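Local coordinates for ribose ABC transporter, substrate binding protein (Conexibacter woesei, PDB 4KQ9), which probably binds a sugar such as ribose outside the membrane, as the substrate-binding component of an ABC transporter, at residues Ile47-Ile53 / Pro71-Leu77; Ser110-Ile115 / Thr242-Cys246. The protein carries 1 engineered substitution. One frame throughout, in Å; residues are numbered along the deposited sequence.

Interaction 1: residues Ile47-Ile53 / Pro71-Leu77; sequences IDPGKQI and PIDGSAL
Pro49 and Ile72 bring the two backbones together, their CA atoms 6.1 Å apart, and four to five residues further on Ile53 and Leu77 are still close. The segment 47-53 runs from a short loop into the first turn of helix 49-61, with Asp48 as its N-cap: OD2 of Asp48 takes the N-H of Lys51 on the anti side of the carboxylate. The segment 71-77 is the loop between strand 66-69 and helix 78-86. One hydrogen bond joins them directly, from Ile72 N to Gln52 OE1 at 2.7 Å; it is nearly straight (170°) and uses a lone pair in the carbonyl plane. Gln52 gets there with CG anti to the backbone N (chi1 -155°) and an extended chain. NE2 of the same amide gives its hydrogens to Ser70 O and Ser13 OG, so both ends of the buried amide are held and its rotation is fixed. Around this bond the packing is apolar. Ile72 sends CD1 against Ile47 CG2 at 3.5 Å, a tight fit, while its other branch, CG2, lies 3.6 Å from Pro49 CA. Leu77 works from the other end of the loop: CD1 meets Ile53 CG1 at 3.7 Å, and CD2 comes up to the Gln52 amide. Ala76 CB rests near the Pro49 ring. Within the loop, Asp73 OD2 accepts from Ser75 N, above the carboxylate plane, and from Ala76 N at 2.6 Å, an Asx turn. The contact joins two strand-to-helix connections of the six-stranded parallel sheet, after 39-45 and after 66-69, as in the alpha/beta fold of periplasmic binding proteins.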
loop_
_atom_site.group_PDB
_atom_site.type_symbol
_atom_site.label_atom_id
_atom_site.label_comp_id
_atom_site.label_asym_id
_atom_site.label_seq_id
_atom_site.Cartn_x
_atom_site.Cartn_y
_atom_site.Cartn_z
ATOM N N ILE A 47 8.257 9.153 13.485
ATOM C CA ILE A 47 8.418 7.798 13.009
ATOM C C ILE A 47 9.069 6.930 14.073
ATOM O O ILE A 47 10.226 6.554 13.942
ATOM C CB ILE A 47 9.170 7.741 11.668
ATOM C CG1 ILE A 47 8.429 8.631 10.646
ATOM C CG2 ILE A 47 9.269 6.295 11.176
ATOM C CD1 ILE A 47 8.914 8.517 9.212
ATOM N N ASP A 48 8.320 6.604 15.129
ATOM C CA ASP A 48 8.816 5.685 16.167
ATOM C C ASP A 48 7.676 4.985 16.929
ATOM O O ASP A 48 6.745 5.669 17.393
ATOM C CB ASP A 48 9.698 6.420 17.188
ATOM C CG ASP A 48 10.147 5.502 18.336
ATOM O OD1 ASP A 48 11.099 4.706 18.162
ATOM O OD2 ASP A 48 9.540 5.562 19.422
ATOM N N PRO A 49 7.789 3.647 17.127
ATOM C CA PRO A 49 6.641 2.929 17.709
ATOM C C PRO A 49 6.233 3.487 19.059
ATOM O O PRO A 49 5.045 3.694 19.293
ATOM C CB PRO A 49 7.130 1.488 17.839
ATOM C CG PRO A 49 8.281 1.351 16.894
ATOM C CD PRO A 49 8.873 2.727 16.724
ATOM N N GLY A 50 7.230 3.786 19.902
ATOM C CA GLY A 50 6.999 4.312 21.221
ATOM C C GLY A 50 6.268 5.607 21.158
ATOM O O GLY A 50 5.433 5.881 21.995
ATOM N N LYS A 51 6.556 6.426 20.164
ATOM C CA LYS A 51 5.918 7.726 20.076
ATOM C C LYS A 51 4.447 7.550 19.646
ATOM O O LYS A 51 3.532 8.308 20.065
ATOM C CB LYS A 51 6.659 8.586 19.047
ATOM C CG LYS A 51 6.883 10.032 19.465
ATOM C CD LYS A 51 5.557 10.779 19.566
ATOM C CE LYS A 51 5.720 12.244 19.189
ATOM N NZ LYS A 51 5.670 12.460 17.729
ATOM N N GLN A 52 4.224 6.586 18.756
ATOM C CA GLN A 52 2.840 6.366 18.279
ATOM C C GLN A 52 1.969 5.830 19.411
ATOM O O GLN A 52 0.839 6.261 19.575
ATOM C CB GLN A 52 2.752 5.439 17.059
ATOM C CG GLN A 52 1.451 5.760 16.283
ATOM C CD GLN A 52 1.167 4.895 15.054
ATOM O OE1 GLN A 52 1.899 3.949 14.716
ATOM N NE2 GLN A 52 0.065 5.231 14.384
ATOM N N ILE A 53 2.535 4.916 20.184
ATOM C CA ILE A 53 1.902 4.390 21.401
ATOM C C ILE A 53 1.461 5.483 22.382
ATOM O O ILE A 53 0.334 5.444 22.885
ATOM C CB ILE A 53 2.810 3.388 22.080
ATOM C CG1 ILE A 53 2.898 2.157 21.216
ATOM C CG2 ILE A 53 2.288 3.022 23.462
ATOM C CD1 ILE A 53 3.927 1.164 21.679
ATOM N N PRO A 71 -0.888 1.813 11.709
ATOM C CA PRO A 71 0.143 1.470 12.702
ATOM C C PRO A 71 1.553 1.455 12.129
ATOM O O PRO A 71 1.811 0.796 11.125
ATOM C CB PRO A 71 -0.235 0.067 13.140
ATOM C CG PRO A 71 -0.940 -0.508 11.973
ATOM C CD PRO A 71 -1.572 0.610 11.211
ATOM N N ILE A 72 2.443 2.214 12.759
ATOM C CA ILE A 72 3.854 2.195 12.369
ATOM C C ILE A 72 4.496 0.808 12.487
ATOM O O ILE A 72 5.308 0.444 11.664
ATOM C CB ILE A 72 4.712 3.218 13.143
ATOM C CG1 ILE A 72 6.154 3.176 12.594
ATOM C CG2 ILE A 72 4.728 2.935 14.639
ATOM C CD1 ILE A 72 6.916 4.443 12.895
ATOM N N ASP A 73 4.134 0.030 13.490
ATOM C CA ASP A 73 4.635 -1.342 13.591
ATOM C C ASP A 73 3.506 -2.245 14.016
ATOM O O ASP A 73 2.890 -2.020 15.056
ATOM C CB ASP A 73 5.771 -1.468 14.630
ATOM C CG ASP A 73 6.142 -2.935 14.921
ATOM O OD1 ASP A 73 6.693 -3.600 14.033
ATOM O OD2 ASP A 73 5.852 -3.456 16.013
ATOM N N GLY A 74 3.290 -3.313 13.268
ATOM C CA GLY A 74 2.161 -4.212 13.512
ATOM C C GLY A 74 2.123 -5.070 14.775
ATOM O O GLY A 74 1.072 -5.624 15.124
ATOM N N SER A 75 3.239 -5.214 15.475
ATOM C CA SER A 75 3.235 -6.043 16.698
ATOM C C SER A 75 3.423 -5.235 17.967
ATOM O O SER A 75 2.821 -5.542 18.980
ATOM C CB SER A 75 4.257 -7.188 16.610
ATOM O OG SER A 75 5.526 -6.733 16.192
ATOM N N ALA A 76 4.228 -4.187 17.912
ATOM C CA ALA A 76 4.494 -3.391 19.089
ATOM C C ALA A 76 3.255 -2.648 19.542
ATOM O O ALA A 76 3.097 -2.389 20.741
ATOM C CB ALA A 76 5.604 -2.396 18.792
ATOM N N LEU A 77 2.402 -2.281 18.573
ATOM C CA LEU A 77 1.167 -1.524 18.830
ATOM C C LEU A 77 -0.020 -2.385 19.342
ATOM O O LEU A 77 -1.037 -1.841 19.751
ATOM C CB LEU A 77 0.732 -0.732 17.572
ATOM C CG LEU A 77 1.173 0.731 17.528
ATOM C CD1 LEU A 77 2.683 0.816 17.737
ATOM C CD2 LEU A 77 0.796 1.372 16.216
#

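Interaction 2: residues Ser110-Ile115 / Thr242-Cys246; sequences SDFAEI and TVSQC
Ser110 OG is held by Gln245 NE2, which donates to it directly at 3.1 Å, and by a water that lies 2.6 Å from the same OG and donates in turn to Gln245 O. Ser110 is the donor to that water, so its hydroxyl gives and accepts at once, gripped by the side chain of one glutamine directly and by its backbone through the water. The N-H...OG hydrogen bond from Gln245 NE2 is nearly straight (167°), with OG close to the Gln245 amide plane. With CG beside the backbone N (chi1 -68°) and the chain extended beyond it, Gln245 also carries NE2 to the edge of the Phe112 ring, 3.7 Å from CE1, ring and amide planes standing 84° apart. OE1 of Gln245 takes a hydrogen bond from a glycerol, probably left from crystallisation, which may mark a pocket. A leucine in place of Gln245 would probably leave Ser110 OG without its amide donor and the glycerol hydroxyl without its acceptor. Next to the polar group, Ile115 crosses Gln245 at about a right angle, CD1 4.1 Å from CG, and its CG1 approaches Val243 CG1 loosely. Phe112 also packs edge-to-face with Phe144 of helix 143-159. The contact thus sets the start of helix 112-126, just after strand 106-109, against the end of strand 241-244, where Cys246, the N-cap of helix 247-264, is tied by a disulfide to Cys296 in helix 291-297.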
loop_
_atom_site.group_PDB
_atom_site.type_symbol
_atom_site.label_atom_id
_atom_site.label_comp_id
_atom_site.label_asym_id
_atom_site.label_seq_id
_atom_site.Cartn_x
_atom_site.Cartn_y
_atom_site.Cartn_z
ATOM N N SER A 110 -5.518 -2.106 1.285
ATOM C CA SER A 110 -5.368 -2.892 0.062
ATOM C C SER A 110 -5.234 -4.373 0.374
ATOM O O SER A 110 -4.771 -4.745 1.427
ATOM C CB SER A 110 -4.092 -2.483 -0.740
ATOM O OG SER A 110 -4.085 -1.140 -1.018
ATOM N N ASP A 111 -5.604 -5.177 -0.612
ATOM C CA ASP A 111 -5.346 -6.601 -0.643
ATOM C C ASP A 111 -4.005 -6.817 -1.338
ATOM O O ASP A 111 -3.919 -6.768 -2.581
ATOM C CB ASP A 111 -6.445 -7.246 -1.475
ATOM C CG ASP A 111 -6.294 -8.768 -1.598
ATOM O OD1 ASP A 111 -5.302 -9.338 -1.117
ATOM O OD2 ASP A 111 -7.212 -9.367 -2.208
ATOM N N PHE A 112 -2.984 -7.000 -0.535
ATOM C CA PHE A 112 -1.616 -7.061 -1.019
ATOM C C PHE A 112 -1.446 -8.282 -1.959
ATOM O O PHE A 112 -0.672 -8.194 -2.890
ATOM C CB PHE A 112 -0.617 -7.136 0.117
ATOM C CG PHE A 112 -0.626 -5.960 1.083
ATOM C CD1 PHE A 112 -0.853 -4.667 0.667
ATOM C CD2 PHE A 112 -0.260 -6.178 2.440
ATOM C CE1 PHE A 112 -0.842 -3.604 1.560
ATOM C CE2 PHE A 112 -0.215 -5.115 3.339
ATOM C CZ PHE A 112 -0.516 -3.817 2.897
ATOM N N ALA A 113 -2.221 -9.361 -1.759
ATOM C CA ALA A 113 -2.193 -10.564 -2.657
ATOM C C ALA A 113 -2.725 -10.271 -3.998
ATOM O O ALA A 113 -2.207 -10.747 -4.997
ATOM C CB ALA A 113 -2.991 -11.700 -2.028
ATOM N N GLU A 114 -3.764 -9.420 -4.060
ATOM C CA GLU A 114 -4.285 -8.932 -5.318
ATOM C C GLU A 114 -3.272 -8.091 -6.095
ATOM O O GLU A 114 -3.119 -8.276 -7.286
ATOM C CB GLU A 114 -5.515 -8.075 -5.091
ATOM C CG GLU A 114 -6.509 -8.211 -6.200
ATOM C CD GLU A 114 -6.722 -6.914 -6.930
ATOM O OE1 GLU A 114 -7.402 -6.009 -6.386
ATOM O OE2 GLU A 114 -6.225 -6.809 -8.067
ATOM N N ILE A 115 -2.600 -7.183 -5.401
ATOM C CA ILE A 115 -1.486 -6.418 -6.015
ATOM C C ILE A 115 -0.476 -7.368 -6.716
ATOM O O ILE A 115 -0.137 -7.133 -7.846
ATOM C CB ILE A 115 -0.799 -5.543 -4.989
ATOM C CG1 ILE A 115 -1.821 -4.463 -4.539
ATOM C CG2 ILE A 115 0.393 -4.828 -5.613
ATOM C CD1 ILE A 115 -1.429 -3.671 -3.347
ATOM N N THR A 242 2.993 0.168 -12.804
ATOM C CA THR A 242 2.962 0.358 -11.366
ATOM C C THR A 242 1.525 0.263 -10.867
ATOM O O THR A 242 0.559 0.359 -11.669
ATOM C CB THR A 242 3.598 1.713 -10.999
ATOM O OG1 THR A 242 3.718 1.833 -9.579
ATOM C CG2 THR A 242 2.802 2.879 -11.530
ATOM N N VAL A 243 1.346 0.121 -9.562
ATOM C CA VAL A 243 0.017 -0.036 -9.009
ATOM C C VAL A 243 -0.191 1.038 -7.932
ATOM O O VAL A 243 0.644 1.162 -7.014
ATOM C CB VAL A 243 -0.202 -1.436 -8.439
ATOM C CG1 VAL A 243 -1.672 -1.643 -7.931
ATOM C CG2 VAL A 243 0.069 -2.460 -9.519
ATOM N N SER A 244 -1.290 1.797 -8.021
ATOM C CA SER A 244 -1.707 2.726 -6.918
ATOM C C SER A 244 -2.565 2.014 -5.878
ATOM O O SER A 244 -3.443 1.219 -6.239
ATOM C CB SER A 244 -2.476 3.869 -7.476
ATOM O OG SER A 244 -3.038 4.594 -6.421
ATOM N N GLN A 245 -2.264 2.264 -4.597
ATOM C CA GLN A 245 -3.070 1.767 -3.505
ATOM C C GLN A 245 -4.112 2.774 -3.097
ATOM O O GLN A 245 -4.730 2.586 -2.094
ATOM C CB GLN A 245 -2.161 1.521 -2.328
ATOM C CG GLN A 245 -1.208 0.374 -2.564
ATOM C CD GLN A 245 -0.466 0.038 -1.266
ATOM O OE1 GLN A 245 0.738 0.246 -1.166
ATOM N NE2 GLN A 245 -1.193 -0.409 -0.261
ATOM N N CYS A 246 -4.287 3.864 -3.858
ATOM C CA CYS A 246 -5.446 4.764 -3.715
ATOM C C CYS A 246 -5.583 5.354 -2.310
ATOM O O CYS A 246 -6.610 5.195 -1.647
ATOM C CB CYS A 246 -6.692 4.003 -4.081
ATOM S SG CYS A 246 -6.708 3.511 -5.835
HETATM O O HOH W 1 -6.132 0.360 -1.774
#

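Both segments of interaction 1 come earlier in the chain than those of interaction 2; the centres of the two contacts lie about 23 Å apart, their nearest atoms about 9 Å, and they do not meet. They share the six-stranded parallel sheet: strands 39-45 and 66-69 lead into the two segments of interaction 1, and strand 106-109 leads into the first of interaction 2. Interaction 1 joins pieces of this one lobe, its centre about 17 Å from the centre of the chain. Interaction 2, with its centre about 6 Å from that point, brings in strand 241-244 of the two-stranded antiparallel sheet, 127 residues on. Its position between the two parallel sheets is consistent with the crossover region that links the lobes of periplasmic binding proteins.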